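Local coordinates for ebony (PDB 6DYM), which probably forms the amide bond joining beta-alanine to biogenic amines, as the C-terminal condensation domain of a Drosophila nonribosomal peptide synthetase, at residues Leu11-Glu16 with Ser61-Asp66; Ile21-Tyr26 with Thr127-Asn132; Arg71-Ala76 with Ile137-Phe142; His145-Val150 with Ala157-Thr162. All coordinates share one frame; numbering follows the deposited sequence.

Contact 1: Leu11-Glu16 with Ser61-Asp66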
loop_
_atom_site.group_PDB
_atom_site.type_symbol
_atom_site.label_atom_id
_atom_site.label_comp_id
_atom_site.label_asym_id
_atom_site.label_seq_id
_atom_site.Cartn_x
_atom_site.Cartn_y
_atom_site.Cartn_z
ATOM N N LEU A 11 -19.323 -0.645 -1.753
ATOM C CA LEU A 11 -19.505 0.417 -0.767
ATOM C C LEU A 11 -19.648 -0.148 0.643
ATOM O O LEU A 11 -19.137 0.433 1.608
ATOM C CB LEU A 11 -20.726 1.262 -1.131
ATOM C CG LEU A 11 -20.524 2.353 -2.186
ATOM C CD1 LEU A 11 -21.759 3.241 -2.277
ATOM C CD2 LEU A 11 -19.289 3.191 -1.896
ATOM N N GLU A 12 -20.320 -1.289 0.782
ATOM C CA GLU A 12 -20.591 -1.868 2.092
ATOM C C GLU A 12 -19.390 -2.575 2.708
ATOM O O GLU A 12 -19.507 -3.091 3.827
ATOM C CB GLU A 12 -21.773 -2.835 1.991
ATOM C CG GLU A 12 -21.430 -4.190 1.393
ATOM C CD GLU A 12 -21.916 -4.323 -0.038
ATOM O OE1 GLU A 12 -22.127 -3.275 -0.693
ATOM O OE2 GLU A 12 -22.090 -5.469 -0.506
ATOM N N HIS A 13 -18.248 -2.610 2.019
ATOM C CA HIS A 13 -17.032 -3.221 2.544
ATOM C C HIS A 13 -16.246 -2.290 3.458
ATOM O O HIS A 13 -15.169 -2.679 3.927
ATOM C CB HIS A 13 -16.121 -3.659 1.394
ATOM C CG HIS A 13 -16.599 -4.873 0.659
ATOM N ND1 HIS A 13 -16.424 -5.033 -0.700
ATOM C CD2 HIS A 13 -17.235 -5.987 1.091
ATOM C CE1 HIS A 13 -16.932 -6.194 -1.073
ATOM N NE2 HIS A 13 -17.433 -6.791 -0.006
ATOM N N ARG A 14 -16.761 -1.087 3.726
ATOM C CA ARG A 14 -15.948 -0.026 4.321
ATOM C C ARG A 14 -15.418 -0.420 5.695
ATOM O O ARG A 14 -14.218 -0.292 5.968
ATOM C CB ARG A 14 -16.761 1.267 4.408
ATOM C CG ARG A 14 -15.939 2.510 4.716
ATOM C CD ARG A 14 -16.847 3.707 4.969
ATOM N NE ARG A 14 -17.897 3.359 5.921
ATOM C CZ ARG A 14 -17.762 3.424 7.243
ATOM N NH1 ARG A 14 -16.622 3.844 7.779
ATOM N NH2 ARG A 14 -18.771 3.073 8.031
ATOM N N GLN A 15 -16.298 -0.888 6.583
ATOM C CA GLN A 15 -15.856 -1.186 7.942
ATOM C C GLN A 15 -14.916 -2.383 7.969
ATOM O O GLN A 15 -13.930 -2.386 8.716
ATOM C CB GLN A 15 -17.053 -1.431 8.857
ATOM C CG GLN A 15 -16.675 -1.432 10.325
ATOM C CD GLN A 15 -16.010 -0.133 10.745
ATOM O OE1 GLN A 15 -16.531 0.952 10.487
ATOM N NE2 GLN A 15 -14.848 -0.237 11.382
ATOM N N GLU A 16 -15.205 -3.411 7.168
ATOM C CA GLU A 16 -14.312 -4.561 7.101
ATOM C C GLU A 16 -12.939 -4.156 6.576
ATOM O O GLU A 16 -11.912 -4.593 7.105
ATOM C CB GLU A 16 -14.934 -5.657 6.231
ATOM C CG GLU A 16 -16.162 -6.317 6.855
ATOM C CD GLU A 16 -17.031 -7.041 5.838
ATOM O OE1 GLU A 16 -17.837 -6.374 5.150
ATOM O OE2 GLU A 16 -16.915 -8.280 5.732
ATOM N N SER A 61 -9.678 -1.601 -6.942
ATOM C CA SER A 61 -9.350 -2.253 -5.686
ATOM C C SER A 61 -10.238 -3.473 -5.491
ATOM O O SER A 61 -11.256 -3.641 -6.168
ATOM C CB SER A 61 -9.510 -1.279 -4.516
ATOM O OG SER A 61 -8.833 -0.060 -4.780
ATOM N N PHE A 62 -9.841 -4.337 -4.557
ATOM C CA PHE A 62 -10.599 -5.556 -4.313
ATOM C C PHE A 62 -10.379 -6.029 -2.884
ATOM O O PHE A 62 -9.461 -5.582 -2.192
ATOM C CB PHE A 62 -10.235 -6.666 -5.317
ATOM C CG PHE A 62 -8.777 -7.071 -5.306
ATOM C CD1 PHE A 62 -8.304 -8.002 -4.391
ATOM C CD2 PHE A 62 -7.892 -6.549 -6.237
ATOM C CE1 PHE A 62 -6.974 -8.382 -4.388
ATOM C CE2 PHE A 62 -6.563 -6.928 -6.244
ATOM C CZ PHE A 62 -6.103 -7.850 -5.318
ATOM N N VAL A 63 -11.255 -6.931 -2.449
ATOM C CA VAL A 63 -11.102 -7.646 -1.191
ATOM C C VAL A 63 -10.896 -9.123 -1.508
ATOM O O VAL A 63 -11.253 -9.616 -2.582
ATOM C CB VAL A 63 -12.315 -7.450 -0.252
ATOM C CG1 VAL A 63 -12.389 -6.017 0.245
ATOM C CG2 VAL A 63 -13.610 -7.831 -0.967
ATOM N N VAL A 64 -10.307 -9.840 -0.556
ATOM C CA VAL A 64 -10.074 -11.273 -0.694
ATOM C C VAL A 64 -10.943 -11.991 0.327
ATOM O O VAL A 64 -10.842 -11.729 1.532
ATOM C CB VAL A 64 -8.595 -11.639 -0.509
ATOM C CG1 VAL A 64 -8.418 -13.155 -0.554
ATOM C CG2 VAL A 64 -7.758 -10.975 -1.581
ATOM N N TYR A 65 -11.786 -12.897 -0.157
ATOM C CA TYR A 65 -12.635 -13.720 0.687
ATOM C C TYR A 65 -11.974 -15.070 0.935
ATOM O O TYR A 65 -11.393 -15.665 0.023
ATOM C CB TYR A 65 -14.006 -13.934 0.033
ATOM C CG TYR A 65 -14.986 -12.793 0.239
ATOM C CD1 TYR A 65 -15.824 -12.759 1.350
ATOM C CD2 TYR A 65 -15.081 -11.758 -0.685
ATOM C CE1 TYR A 65 -16.722 -11.719 1.539
ATOM C CE2 TYR A 65 -15.976 -10.714 -0.504
ATOM C CZ TYR A 65 -16.793 -10.700 0.610
ATOM O OH TYR A 65 -17.686 -9.668 0.796
ATOM N N ASP A 66 -12.050 -15.542 2.177
ATOM C CA ASP A 66 -11.867 -16.962 2.474
ATOM C C ASP A 66 -13.160 -17.642 2.045
ATOM O O ASP A 66 -14.190 -17.505 2.706
ATOM C CB ASP A 66 -11.571 -17.173 3.957
ATOM C CG ASP A 66 -11.312 -18.643 4.322
ATOM O OD1 ASP A 66 -11.687 -19.560 3.558
ATOM O OD2 ASP A 66 -10.736 -18.880 5.403
HETATM O O HOH W 1 -18.829 -8.935 3.751
#

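Contact 2: Ile21-Tyr26 with Thr127-Asn132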
loop_
_atom_site.group_PDB
_atom_site.type_symbol
_atom_site.label_atom_id
_atom_site.label_comp_id
_atom_site.label_asym_id
_atom_site.label_seq_id
_atom_site.Cartn_x
_atom_site.Cartn_y
_atom_site.Cartn_z
ATOM N N ILE A 21 -7.117 -2.648 7.562
ATOM C CA ILE A 21 -6.028 -1.689 7.388
ATOM C C ILE A 21 -5.535 -1.179 8.736
ATOM O O ILE A 21 -4.324 -1.081 8.971
ATOM C CB ILE A 21 -6.475 -0.535 6.471
ATOM C CG1 ILE A 21 -6.653 -1.028 5.031
ATOM C CG2 ILE A 21 -5.479 0.613 6.533
ATOM C CD1 ILE A 21 -5.382 -1.586 4.408
ATOM N N VAL A 22 -6.458 -0.845 9.642
ATOM C CA VAL A 22 -6.062 -0.338 10.955
ATOM C C VAL A 22 -5.232 -1.379 11.695
ATOM O O VAL A 22 -4.169 -1.074 12.250
ATOM C CB VAL A 22 -7.302 0.079 11.768
ATOM C CG1 VAL A 22 -6.943 0.278 13.236
ATOM C CG2 VAL A 22 -7.912 1.343 11.192
ATOM N N ALA A 23 -5.698 -2.630 11.702
ATOM C CA ALA A 23 -4.948 -3.691 12.366
ATOM C C ALA A 23 -3.605 -3.930 11.685
ATOM O O ALA A 23 -2.591 -4.147 12.359
ATOM C CB ALA A 23 -5.770 -4.979 12.390
ATOM N N SER A 24 -3.577 -3.885 10.351
ATOM C CA SER A 24 -2.356 -4.217 9.627
ATOM C C SER A 24 -1.296 -3.132 9.764
ATOM O O SER A 24 -0.097 -3.434 9.718
ATOM C CB SER A 24 -2.672 -4.473 8.153
ATOM O OG SER A 24 -1.534 -4.263 7.336
ATOM N N PHE A 25 -1.701 -1.873 9.931
ATOM C CA PHE A 25 -0.741 -0.774 9.981
ATOM C C PHE A 25 -0.447 -0.307 11.401
ATOM O O PHE A 25 0.723 -0.230 11.786
ATOM C CB PHE A 25 -1.226 0.418 9.138
ATOM C CG PHE A 25 -1.325 0.131 7.661
ATOM C CD1 PHE A 25 -0.832 -1.051 7.123
ATOM C CD2 PHE A 25 -1.902 1.056 6.805
ATOM C CE1 PHE A 25 -0.929 -1.312 5.763
ATOM C CE2 PHE A 25 -1.999 0.803 5.442
ATOM C CZ PHE A 25 -1.511 -0.384 4.922
ATOM N N TYR A 26 -1.483 -0.004 12.184
ATOM C CA TYR A 26 -1.302 0.656 13.475
ATOM C C TYR A 26 -0.334 -0.119 14.358
ATOM O O TYR A 26 -0.532 -1.313 14.607
ATOM C CB TYR A 26 -2.646 0.813 14.184
ATOM C CG TYR A 26 -2.515 1.330 15.596
ATOM C CD1 TYR A 26 -2.305 2.681 15.841
ATOM C CD2 TYR A 26 -2.593 0.468 16.682
ATOM C CE1 TYR A 26 -2.180 3.160 17.133
ATOM C CE2 TYR A 26 -2.467 0.936 17.975
ATOM C CZ TYR A 26 -2.263 2.282 18.195
ATOM O OH TYR A 26 -2.139 2.749 19.484
ATOM N N THR A 127 -3.824 -7.643 5.427
ATOM C CA THR A 127 -4.453 -8.921 5.726
ATOM C C THR A 127 -5.010 -8.885 7.139
ATOM O O THR A 127 -4.511 -8.149 7.995
ATOM C CB THR A 127 -3.470 -10.086 5.617
ATOM O OG1 THR A 127 -2.375 -9.848 6.508
ATOM C CG2 THR A 127 -2.952 -10.238 4.197
ATOM N N ALA A 128 -6.030 -9.707 7.381
ATOM C CA ALA A 128 -6.695 -9.729 8.679
ATOM C C ALA A 128 -5.731 -10.149 9.788
ATOM O O ALA A 128 -4.798 -10.930 9.576
ATOM C CB ALA A 128 -7.900 -10.671 8.639
ATOM N N GLU A 129 -5.984 -9.623 10.992
ATOM C CA GLU A 129 -5.077 -9.810 12.124
ATOM C C GLU A 129 -4.922 -11.275 12.523
ATOM O O GLU A 129 -3.853 -11.677 12.996
ATOM C CB GLU A 129 -5.577 -9.003 13.324
ATOM C CG GLU A 129 -4.520 -8.146 14.000
ATOM C CD GLU A 129 -5.072 -7.336 15.164
ATOM O OE1 GLU A 129 -6.306 -7.122 15.217
ATOM O OE2 GLU A 129 -4.269 -6.913 16.026
ATOM N N LYS A 130 -5.966 -12.080 12.359
ATOM C CA LYS A 130 -5.997 -13.433 12.895
ATOM C C LYS A 130 -5.338 -14.460 11.982
ATOM O O LYS A 130 -5.309 -15.644 12.331
ATOM C CB LYS A 130 -7.442 -13.872 13.179
ATOM C CG LYS A 130 -8.170 -13.147 14.324
ATOM C CD LYS A 130 -8.433 -11.667 14.044
ATOM C CE LYS A 130 -9.113 -11.470 12.691
ATOM N NZ LYS A 130 -8.864 -10.112 12.138
ATOM N N LEU A 131 -4.822 -14.050 10.827
ATOM C CA LEU A 131 -4.178 -14.999 9.931
ATOM C C LEU A 131 -2.883 -15.510 10.551
ATOM O O LEU A 131 -2.070 -14.723 11.045
ATOM C CB LEU A 131 -3.900 -14.346 8.576
ATOM C CG LEU A 131 -5.111 -13.854 7.774
ATOM C CD1 LEU A 131 -4.709 -13.471 6.354
ATOM C CD2 LEU A 131 -6.207 -14.912 7.747
ATOM N N ASN A 132 -2.694 -16.834 10.537
ATOM C CA ASN A 132 -1.424 -17.424 10.942
ATOM C C ASN A 132 -0.404 -17.214 9.817
ATOM O O ASN A 132 -0.764 -16.763 8.726
ATOM C CB ASN A 132 -1.619 -18.901 11.319
ATOM C CG ASN A 132 -2.029 -19.790 10.144
ATOM O OD1 ASN A 132 -1.621 -19.584 8.999
ATOM N ND2 ASN A 132 -2.829 -20.808 10.442
#

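Contact 3: Arg71-Ala76 with Ile137-Phe142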
loop_
_atom_site.group_PDB
_atom_site.type_symbol
_atom_site.label_atom_id
_atom_site.label_comp_id
_atom_site.label_asym_id
_atom_site.label_seq_id
_atom_site.Cartn_x
_atom_site.Cartn_y
_atom_site.Cartn_z
ATOM N N ARG A 71 -15.657 -14.880 4.664
ATOM C CA ARG A 71 -15.268 -13.646 5.330
ATOM C C ARG A 71 -14.038 -13.039 4.661
ATOM O O ARG A 71 -13.223 -13.746 4.060
ATOM C CB ARG A 71 -14.992 -13.882 6.816
ATOM C CG ARG A 71 -16.209 -14.360 7.588
ATOM C CD ARG A 71 -15.966 -14.358 9.087
ATOM N NE ARG A 71 -17.129 -14.858 9.816
ATOM C CZ ARG A 71 -17.084 -15.350 11.049
ATOM N NH1 ARG A 71 -15.929 -15.410 11.698
ATOM N NH2 ARG A 71 -18.195 -15.784 11.633
ATOM N N ILE A 72 -13.909 -11.719 4.780
ATOM C CA ILE A 72 -12.808 -10.989 4.159
ATOM C C ILE A 72 -11.550 -11.169 4.999
ATOM O O ILE A 72 -11.561 -10.929 6.211
ATOM C CB ILE A 72 -13.163 -9.499 4.002
ATOM C CG1 ILE A 72 -14.315 -9.321 3.008
ATOM C CG2 ILE A 72 -11.946 -8.700 3.547
ATOM C CD1 ILE A 72 -14.748 -7.876 2.824
ATOM N N ILE A 73 -10.459 -11.589 4.355
ATOM C CA ILE A 73 -9.184 -11.801 5.033
ATOM C C ILE A 73 -8.078 -10.908 4.501
ATOM O O ILE A 73 -6.970 -10.935 5.044
ATOM C CB ILE A 73 -8.740 -13.278 4.969
ATOM C CG1 ILE A 73 -8.526 -13.714 3.519
ATOM C CG2 ILE A 73 -9.752 -14.185 5.660
ATOM C CD1 ILE A 73 -7.751 -15.009 3.387
ATOM N N GLY A 74 -8.331 -10.130 3.455
ATOM C CA GLY A 74 -7.298 -9.255 2.922
ATOM C C GLY A 74 -7.892 -8.243 1.970
ATOM O O GLY A 74 -9.035 -8.374 1.522
ATOM N N THR A 75 -7.097 -7.219 1.658
ATOM C CA THR A 75 -7.579 -6.210 0.728
ATOM C C THR A 75 -6.402 -5.532 0.039
ATOM O O THR A 75 -5.327 -5.365 0.624
ATOM C CB THR A 75 -8.474 -5.169 1.425
ATOM O OG1 THR A 75 -9.110 -4.355 0.433
ATOM C CG2 THR A 75 -7.665 -4.272 2.366
ATOM N N ALA A 76 -6.624 -5.157 -1.217
ATOM C CA ALA A 76 -5.637 -4.451 -2.029
ATOM C C ALA A 76 -6.297 -3.191 -2.573
ATOM O O ALA A 76 -7.237 -3.277 -3.371
ATOM C CB ALA A 76 -5.120 -5.332 -3.165
ATOM N N ILE A 137 1.001 -15.530 4.293
ATOM C CA ILE A 137 1.816 -15.677 3.092
ATOM C C ILE A 137 0.954 -16.089 1.903
ATOM O O ILE A 137 1.121 -15.577 0.788
ATOM C CB ILE A 137 2.952 -16.680 3.355
ATOM C CG1 ILE A 137 4.034 -16.022 4.213
ATOM C CG2 ILE A 137 3.533 -17.208 2.051
ATOM C CD1 ILE A 137 4.873 -15.006 3.462
ATOM N N ALA A 138 0.015 -17.013 2.115
ATOM C CA ALA A 138 -0.879 -17.406 1.029
ATOM C C ALA A 138 -1.698 -16.219 0.531
ATOM O O ALA A 138 -1.845 -16.020 -0.680
ATOM C CB ALA A 138 -1.799 -18.540 1.483
ATOM N N CYS A 139 -2.241 -15.418 1.452
ATOM C CA CYS A 139 -3.051 -14.277 1.042
ATOM C C CYS A 139 -2.211 -13.245 0.292
ATOM O O CYS A 139 -2.652 -12.703 -0.728
ATOM C CB CYS A 139 -3.733 -13.652 2.260
ATOM S SG CYS A 139 -5.044 -12.464 1.861
ATOM N N MET A 140 -0.986 -12.985 0.762
ATOM C CA MET A 140 -0.121 -12.030 0.074
ATOM C C MET A 140 0.193 -12.492 -1.344
ATOM O O MET A 140 0.111 -11.702 -2.294
ATOM C CB MET A 140 1.170 -11.820 0.869
ATOM C CG MET A 140 0.977 -11.069 2.180
ATOM S SD MET A 140 0.358 -9.388 1.941
ATOM C CE MET A 140 1.884 -8.523 1.568
ATOM N N HIS A 141 0.559 -13.770 -1.507
ATOM C CA HIS A 141 0.793 -14.307 -2.847
ATOM C C HIS A 141 -0.449 -14.147 -3.720
ATOM O O HIS A 141 -0.352 -13.802 -4.904
ATOM C CB HIS A 141 1.195 -15.788 -2.772
ATOM C CG HIS A 141 2.657 -16.020 -2.504
ATOM N ND1 HIS A 141 3.644 -15.699 -3.409
ATOM C CD2 HIS A 141 3.291 -16.559 -1.435
ATOM C CE1 HIS A 141 4.824 -16.018 -2.906
ATOM N NE2 HIS A 141 4.638 -16.540 -1.708
ATOM N N PHE A 142 -1.629 -14.383 -3.143
ATOM C CA PHE A 142 -2.871 -14.302 -3.907
ATOM C C PHE A 142 -3.157 -12.871 -4.348
ATOM O O PHE A 142 -3.510 -12.624 -5.507
ATOM C CB PHE A 142 -4.023 -14.855 -3.065
ATOM C CG PHE A 142 -5.337 -14.926 -3.791
ATOM C CD1 PHE A 142 -5.642 -16.011 -4.599
ATOM C CD2 PHE A 142 -6.278 -13.920 -3.648
ATOM C CE1 PHE A 142 -6.858 -16.081 -5.261
ATOM C CE2 PHE A 142 -7.496 -13.984 -4.307
ATOM C CZ PHE A 142 -7.787 -15.063 -5.113
#

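Contact 4: His145-Val150 with Ala157-Thr162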
loop_
_atom_site.group_PDB
_atom_site.type_symbol
_atom_site.label_atom_id
_atom_site.label_comp_id
_atom_site.label_asym_id
_atom_site.label_seq_id
_atom_site.Cartn_x
_atom_site.Cartn_y
_atom_site.Cartn_z
ATOM N N HIS A 145 -0.763 -11.779 -7.056
ATOM C CA HIS A 145 -1.166 -12.356 -8.331
ATOM C C HIS A 145 -2.373 -11.631 -8.911
ATOM O O HIS A 145 -2.451 -11.430 -10.126
ATOM C CB HIS A 145 -1.461 -13.853 -8.143
ATOM C CG HIS A 145 -1.977 -14.555 -9.365
ATOM N ND1 HIS A 145 -3.314 -14.576 -9.704
ATOM C CD2 HIS A 145 -1.340 -15.307 -10.296
ATOM C CE1 HIS A 145 -3.475 -15.286 -10.807
ATOM N NE2 HIS A 145 -2.294 -15.741 -11.186
ATOM N N GLU A 146 -3.325 -11.230 -8.066
ATOM C CA GLU A 146 -4.532 -10.589 -8.577
ATOM C C GLU A 146 -4.307 -9.130 -8.955
ATOM O O GLU A 146 -4.970 -8.627 -9.869
ATOM C CB GLU A 146 -5.662 -10.696 -7.554
ATOM C CG GLU A 146 -6.262 -12.094 -7.466
ATOM C CD GLU A 146 -6.750 -12.596 -8.816
ATOM O OE1 GLU A 146 -7.646 -11.948 -9.402
ATOM O OE2 GLU A 146 -6.230 -13.632 -9.292
ATOM N N VAL A 147 -3.403 -8.427 -8.272
ATOM C CA VAL A 147 -3.086 -7.063 -8.690
ATOM C C VAL A 147 -2.519 -7.070 -10.106
ATOM O O VAL A 147 -2.886 -6.237 -10.945
ATOM C CB VAL A 147 -2.126 -6.398 -7.686
ATOM C CG1 VAL A 147 -1.605 -5.081 -8.242
ATOM C CG2 VAL A 147 -2.836 -6.158 -6.363
ATOM N N LEU A 148 -1.640 -8.031 -10.401
ATOM C CA LEU A 148 -1.129 -8.187 -11.760
ATOM C C LEU A 148 -2.268 -8.392 -12.753
ATOM O O LEU A 148 -2.282 -7.778 -13.825
ATOM C CB LEU A 148 -0.142 -9.360 -11.814
ATOM C CG LEU A 148 1.204 -9.157 -11.103
ATOM C CD1 LEU A 148 1.944 -10.471 -10.836
ATOM C CD2 LEU A 148 2.093 -8.184 -11.871
ATOM N N ARG A 149 -3.242 -9.236 -12.399
ATOM C CA ARG A 149 -4.361 -9.512 -13.297
ATOM C C ARG A 149 -5.190 -8.262 -13.558
ATOM O O ARG A 149 -5.617 -8.016 -14.693
ATOM C CB ARG A 149 -5.240 -10.616 -12.707
ATOM C CG ARG A 149 -6.082 -11.357 -13.727
ATOM C CD ARG A 149 -7.239 -12.089 -13.061
ATOM N NE ARG A 149 -8.130 -11.165 -12.364
ATOM C CZ ARG A 149 -9.077 -10.453 -12.962
ATOM N NH1 ARG A 149 -9.258 -10.561 -14.272
ATOM N NH2 ARG A 149 -9.843 -9.633 -12.252
ATOM N N VAL A 150 -5.456 -7.475 -12.514
ATOM C CA VAL A 150 -6.216 -6.242 -12.693
ATOM C C VAL A 150 -5.466 -5.295 -13.620
ATOM O O VAL A 150 -6.056 -4.680 -14.517
ATOM C CB VAL A 150 -6.512 -5.600 -11.325
ATOM C CG1 VAL A 150 -7.087 -4.187 -11.490
ATOM C CG2 VAL A 150 -7.458 -6.488 -10.522
ATOM N N ALA A 157 0.041 -0.043 -17.978
ATOM C CA ALA A 157 1.375 -0.395 -18.453
ATOM C C ALA A 157 2.197 -1.099 -17.383
ATOM O O ALA A 157 3.030 -1.955 -17.710
ATOM C CB ALA A 157 2.112 0.855 -18.940
ATOM N N GLY A 158 1.990 -0.760 -16.117
ATOM C CA GLY A 158 2.727 -1.442 -15.068
ATOM C C GLY A 158 2.175 -1.114 -13.701
ATOM O O GLY A 158 1.245 -0.315 -13.551
ATOM N N ILE A 159 2.780 -1.746 -12.696
ATOM C CA ILE A 159 2.393 -1.599 -11.298
ATOM C C ILE A 159 3.521 -0.907 -10.544
ATOM O O ILE A 159 4.695 -1.273 -10.684
ATOM C CB ILE A 159 2.062 -2.965 -10.665
ATOM C CG1 ILE A 159 0.890 -3.616 -11.403
ATOM C CG2 ILE A 159 1.751 -2.805 -9.187
ATOM C CD1 ILE A 159 0.667 -5.049 -11.035
ATOM N N PHE A 160 3.155 0.062 -9.710
ATOM C CA PHE A 160 4.082 0.973 -9.051
ATOM C C PHE A 160 3.768 0.992 -7.562
ATOM O O PHE A 160 2.606 1.159 -7.182
ATOM C CB PHE A 160 3.926 2.367 -9.668
ATOM C CG PHE A 160 4.919 3.383 -9.200
ATOM C CD1 PHE A 160 6.276 3.189 -9.382
ATOM C CD2 PHE A 160 4.485 4.575 -8.629
ATOM C CE1 PHE A 160 7.187 4.153 -8.974
ATOM C CE2 PHE A 160 5.388 5.538 -8.220
ATOM C CZ PHE A 160 6.743 5.323 -8.392
ATOM N N THR A 161 4.788 0.811 -6.722
ATOM C CA THR A 161 4.560 0.814 -5.281
ATOM C C THR A 161 5.873 1.060 -4.545
ATOM O O THR A 161 6.955 0.758 -5.060
ATOM C CB THR A 161 3.922 -0.506 -4.812
ATOM O OG1 THR A 161 3.680 -0.454 -3.401
ATOM C CG2 THR A 161 4.823 -1.696 -5.128
ATOM N N THR A 162 5.767 1.635 -3.343
ATOM C CA THR A 162 6.897 1.745 -2.422
ATOM C C THR A 162 6.696 0.743 -1.294
ATOM O O THR A 162 5.693 0.804 -0.578
ATOM C CB THR A 162 7.042 3.154 -1.846
ATOM O OG1 THR A 162 7.165 4.098 -2.910
ATOM C CG2 THR A 162 8.286 3.249 -0.969
#

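Contact 1: Leu11-Glu16 with Ser61-Asp66
His13 and Tyr65 reach each other because both first torsions, chi1 -73° and -82°, set the ring opposite the carbonyl carbon, and the two side chains then approach from opposite directions. They join through their polar ends: His13 NE2 and Tyr65 OH are 3.0 Å apart in a hydrogen bond that either could donate, bent to 142°. The hydroxyl lies near the imidazole plane, at the ring edge, and NE2 likewise meets the phenol ring near its plane. Against one face of the imidazole rests Val63 CG2, placed 4.0 Å from the centroid of the His13 ring and shifted toward its rim, a CH-pi contact whose nearest pair is His13 CE1 and Val63 CG2 at 3.7 Å. Edge and face are thus held by different residues, and the backbone N of Arg10 bonds ND1, which further restricts ring rotation. A water extends the polar chain, donating to Glu16 OE2 over 2.8 Å and lying 3.3 Å from Tyr65 OH. With an alanine in place of the histidine, Tyr65 OH would probably lose its imidazole partner and Val63 CG2 the ring face it packs on. Joined in this way are the 3-10 turn leading into helix 14-25 and strand 62-66, in a sheet whose strand order, 1-2-3-4-5-7-6, is consistent with the GNAT acetyltransferase fold.

Contact 2: Ile21-Tyr26 with Thr127-Asn132
Van der Waals packing carries the meeting of Ala23 with Glu129. The methyl of Ala23 points at the loop, and the glutamate side chain runs alongside it: Glu129 CG is 3.8 Å from Ala23 CB, and Glu129 OE1 is the nearest atom, 3.6 Å from that same CB. The extended chain (chi2 179°) lets CB, CG, CD and OE1 of Glu129 all pass close to the methyl. One helix position on, Ser24 CB faces Thr127 O at 4.1 Å, a looser touch made by the methylene.

The polar groups of the loop find their partners away from helix 14-25. Thr127 OG1 is bonded to Asn136 OD1, in helix 133-153. A type I turn runs from Ala128 to Leu131, and its closing bond, Leu131 N to Ala128 O, is weak at 3.4 Å. Asn132 then takes the N-cap position of helix 133-153, its OD1 receiving Glu135 N. On the helix side, Ala23 O accepts a hydrogen bond from Lys28 NZ, just past the helix end.

With no polar bond found between the segments and 138 Å² buried in all, the contact rests on one methyl set against the aliphatic part and carboxylate of an exposed glutamate. Such chemistry gives little directional hold, so this is probably weak surface packing between the end of helix 14-25 and the loop after strand 119-127.

Contact 3: Arg71-Ala76 with Ile137-Phe142
Cys139 is the one residue of the helix segment that touches the strand segment, chiefly through SG, and it meets two consecutive residues of strand 71-80. The sulfur, Cys139 SG, lies 4.0 Å from Ile73 CD1 and 4.1 Å from Gly74 CA, with Ile73 O also near, so it sits over both a side chain and bare backbone. The cysteine torsion explains the reach: chi1 -167° swings SG opposite its backbone N and out toward the strand. Gly74 leaves the room for it, since a CB built at that position would come 2.7 Å from Cys139 SG, a clash.

The next shell fixes the strand. Ile73 and Gly74 form a classic beta bulge opposite Val64, whose backbone bonds to both. The bulge lets Ile73 point at the helix while the next residue, Gly74, also presents its CA there. On the other edge of the strand, Ile73 O takes the backbone N of Ala128. Met4 packs on both Ile73 and Cys139.

The chemistry is therefore apolar burial: a thiol used for bulk and contact surface, seating helix 133-153 on the sheet where a residue without a side chain lets it approach.

Contact 4: His145-Val150 with Ala157-Thr162
No flat group takes part where Val147 and Leu148 meet Ile159 inside a beta-alpha-beta crossover, in which strand 119-127 leads into helix 133-153 and then into strand 158-163, parallel to the first. The planar groups of the helix segment make no contact with the strand segment and join one another. At the edge of the His145 ring lies Glu146 OE2, only 3° out of the ring plane and 3.1 Å from His145 ND1, which donates to it from the anti side. The other carboxylate oxygen, Glu146 OE1, receives Arg149 NE from the syn side at 3.1 Å, as part of a salt bridge. Both donors are tilted, sitting about 30° out of the carboxylate plane. Each oxygen thus has its own donor, which should limit rotation of the carboxylate, and Glu153 adds a second salt bridge at Arg149 NH1.

Between the two segments the touching atoms are all apolar. Ile159 points at the helix, while Val147 and Leu148 supply a branch apiece from neighbouring helix positions. Leu148 and Ile159 cross at about a right angle; Val147 meets the isoleucine on a slant and also touches Met125 of strand 119-127, so one valine bears on both strands of the crossover. With chi2 at 169°, Ile159 is stretched outward, and its terminal methyl CD1 is shared by two neighbours, at 3.6 Å from Val147 CG1 and 3.5 Å from Leu148 CD2.

Contacts 1, 3 and 4 reach the same sheet, and the loop segment of contact 2 begins at the end of its strand 119-127. Contacts 1 and 3 lie on neighbouring strands, their centres 11 Å apart, and His13 CD2 packs on Ile72 CD1 at 3.6 Å. Contacts 1 and 2 both use helix 14-25 without touching. Contact 2 meets contact 3 where Thr127 CG2 lies 3.8 Å from Cys139 SG. Helix 133-153 serves contacts 3 and 4, with Ala76 CB 4.0 Å from Val147 CG2, and Phe62 CZ of contact 1 packs on Glu146 CB of contact 4 at 3.6 Å. A bound calcium ion lies about 9 Å from the side chain of Cys139.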